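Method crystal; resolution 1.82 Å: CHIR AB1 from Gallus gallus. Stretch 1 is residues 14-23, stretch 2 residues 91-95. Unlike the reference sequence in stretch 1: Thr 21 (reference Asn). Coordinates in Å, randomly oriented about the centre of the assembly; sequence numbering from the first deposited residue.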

# COMPACT_ATOMS: atom_id res chain seq x y z
N GLN A 14 15.62 -14.75 16.07
CA GLN A 14 15.63 -15.16 17.47
C GLN A 14 16.37 -14.15 18.34
O GLN A 14 17.37 -13.59 17.88
CB GLN A 14 16.25 -16.54 17.66
CG GLN A 14 15.59 -17.64 16.79
CD GLN A 14 14.20 -17.98 17.24
OE1 GLN A 14 13.88 -17.85 18.43
NE2 GLN A 14 13.34 -18.40 16.30
N GLY A 15 15.86 -13.97 19.56
CA GLY A 15 16.42 -13.05 20.56
C GLY A 15 16.45 -11.58 20.12
O GLY A 15 17.30 -10.81 20.57
N VAL A 16 15.48 -11.18 19.30
CA VAL A 16 15.42 -9.80 18.84
C VAL A 16 14.85 -8.92 19.95
O VAL A 16 13.86 -9.27 20.60
CB VAL A 16 14.57 -9.65 17.55
CG1 VAL A 16 14.45 -8.18 17.17
CG2 VAL A 16 15.22 -10.45 16.41
N SER A 17 15.50 -7.77 20.17
CA SER A 17 15.14 -6.83 21.23
C SER A 17 14.99 -5.43 20.68
O SER A 17 15.52 -5.14 19.61
CB SER A 17 16.28 -6.81 22.25
OG SER A 17 16.50 -8.13 22.75
N LEU A 18 14.33 -4.54 21.42
CA LEU A 18 14.38 -3.11 21.05
C LEU A 18 15.82 -2.66 20.85
O LEU A 18 16.71 -2.99 21.65
CB LEU A 18 13.76 -2.23 22.15
CG LEU A 18 12.25 -2.29 22.44
CD1 LEU A 18 11.80 -0.92 22.99
CD2 LEU A 18 11.40 -2.68 21.27
N GLY A 19 16.02 -1.85 19.82
CA GLY A 19 17.32 -1.34 19.44
C GLY A 19 18.03 -2.15 18.39
O GLY A 19 18.97 -1.66 17.76
N ASP A 20 17.59 -3.39 18.17
CA ASP A 20 18.23 -4.21 17.16
C ASP A 20 17.74 -3.82 15.78
O ASP A 20 16.65 -3.29 15.65
CB ASP A 20 17.92 -5.69 17.37
CG ASP A 20 18.58 -6.28 18.56
OD1 ASP A 20 19.46 -5.62 19.19
OD2 ASP A 20 18.17 -7.40 18.89
N THR A 21 18.54 -4.08 14.74
CA THR A 21 18.12 -3.87 13.36
C THR A 21 17.72 -5.22 12.73
O THR A 21 18.44 -6.22 12.88
CB THR A 21 19.24 -3.11 12.55
OG1 THR A 21 19.45 -1.85 13.18
CG2 THR A 21 18.84 -2.88 11.07
N VAL A 22 16.55 -5.26 12.11
CA VAL A 22 16.09 -6.47 11.43
C VAL A 22 15.98 -6.22 9.93
O VAL A 22 15.79 -5.09 9.48
CB VAL A 22 14.74 -7.03 11.96
CG1 VAL A 22 14.86 -7.45 13.43
CG2 VAL A 22 13.58 -5.99 11.79
N THR A 23 16.08 -7.30 9.17
CA THR A 23 15.97 -7.25 7.73
C THR A 23 14.92 -8.27 7.34
O THR A 23 15.03 -9.48 7.68
CB THR A 23 17.31 -7.61 7.03
OG1 THR A 23 18.29 -6.62 7.33
CG2 THR A 23 17.09 -7.63 5.52
N GLU A 91 6.85 -14.10 11.73
CA GLU A 91 6.52 -13.39 12.95
C GLU A 91 7.78 -12.78 13.59
O GLU A 91 8.78 -13.51 13.80
CB GLU A 91 5.83 -14.35 13.90
CG GLU A 91 5.10 -13.66 15.05
CD GLU A 91 3.74 -13.09 14.68
OE1 GLU A 91 3.22 -13.38 13.58
OE2 GLU A 91 3.17 -12.38 15.53
N LEU A 92 7.75 -11.47 13.85
CA LEU A 92 8.76 -10.80 14.72
C LEU A 92 8.31 -10.85 16.19
O LEU A 92 7.25 -10.32 16.57
CB LEU A 92 9.00 -9.35 14.27
CG LEU A 92 10.03 -8.60 15.12
CD1 LEU A 92 11.42 -9.33 15.05
CD2 LEU A 92 10.12 -7.20 14.58
N VAL A 93 9.11 -11.53 17.01
CA VAL A 93 8.80 -11.76 18.40
C VAL A 93 9.86 -11.01 19.16
O VAL A 93 11.03 -11.22 18.92
CB VAL A 93 8.91 -13.26 18.77
CG1 VAL A 93 8.60 -13.44 20.28
CG2 VAL A 93 7.98 -14.10 17.90
N LEU A 94 9.45 -10.14 20.07
CA LEU A 94 10.45 -9.34 20.75
C LEU A 94 10.82 -9.94 22.08
O LEU A 94 9.94 -10.31 22.87
CB LEU A 94 10.01 -7.88 20.87
CG LEU A 94 9.93 -7.19 19.50
CD1 LEU A 94 9.48 -5.72 19.55
CD2 LEU A 94 11.26 -7.31 18.74
N THR A 95 12.13 -10.11 22.23
CA THR A 95 12.82 -10.25 23.49
C THR A 95 12.90 -11.68 24.02
O THR A 95 13.90 -12.35 23.76
CB THR A 95 12.32 -9.22 24.51
OG1 THR A 95 13.31 -8.19 24.60
CG2 THR A 95 12.07 -9.84 25.84
O HOH W 1 13.16 -12.89 18.31
O HOH W 2 13.13 -5.86 23.62

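The two stretches are joined directly by a single hydrogen bond, and it is a remarkably short one: Thr 95 N donates to Val 16 O across 2.5 Å, with an N-H...acceptor angle of 141°. The same carbonyl oxygen also receives a CA-H...O contact, Leu 94 CA lying 3.4 Å from Val 16 O, so one acceptor gathers two neighbouring donors of the second stretch, one conventional and one weak.

Water extends this pairing along the chain before and after the carbonyl of Val 16. Water 1 accepts from Val 16 N at 3.0 Å and donates to Val 93 O at 2.8 Å, bridging two main-chain groups that do not meet directly. Water 2 accepts from Leu 18 N at 2.8 Å and lies 2.5 Å from Thr 95 OG1, and here the hydroxyl of threonine is useful because it can serve as donor or acceptor. The CA-to-CB bond of Thr 95 points away from the first stretch, yet its OG1 still reaches this water.

Beside the polar links lies an apolar cluster centred on Val 16, which is buried. Val 16 CG1 packs 3.7 Å from Leu 94 CD2 and 3.9 Å from Leu 92 CD1. A compact, branched valine suits a site where its main chain is engaged in hydrogen bonds and its methyls must fill space close by. Leu 92 and Leu 94 suit their places because their CA-to-CB bonds run sideways and the longer side chains bring the ends nearer to the first stretch. Leu 92 CD1 also approaches Val 22 CG1 at 4.2 Å, so it touches two valines. At a more exposed part of the contact, Leu 18 CD2 meets Leu 94 CD1 at 4.0 Å.

The first stretch holds its shape through a type II beta turn from Ser 17 to Asp 20, closed by Asp 20 N donating to Ser 17 O at 3.1 Å. Asp 20 OD2 accepts from Ser 17 N at 3.0 Å, with an angle of 161°; the short carboxylate side chain thus reaches back across the turn and satisfies a backbone amide. Gly 19 fits its position because, at phi 94° and psi -16°, a CB would be jammed against the carbonyl oxygen of Leu 18. Gly 15 also has a positive phi, 61°, which by itself favours glycine; Gly 15 CA lies 4.1 Å from Thr 95 O, a loose contact that covers little of Gly 15. The two stretches together bury 316 Å², both sides summed.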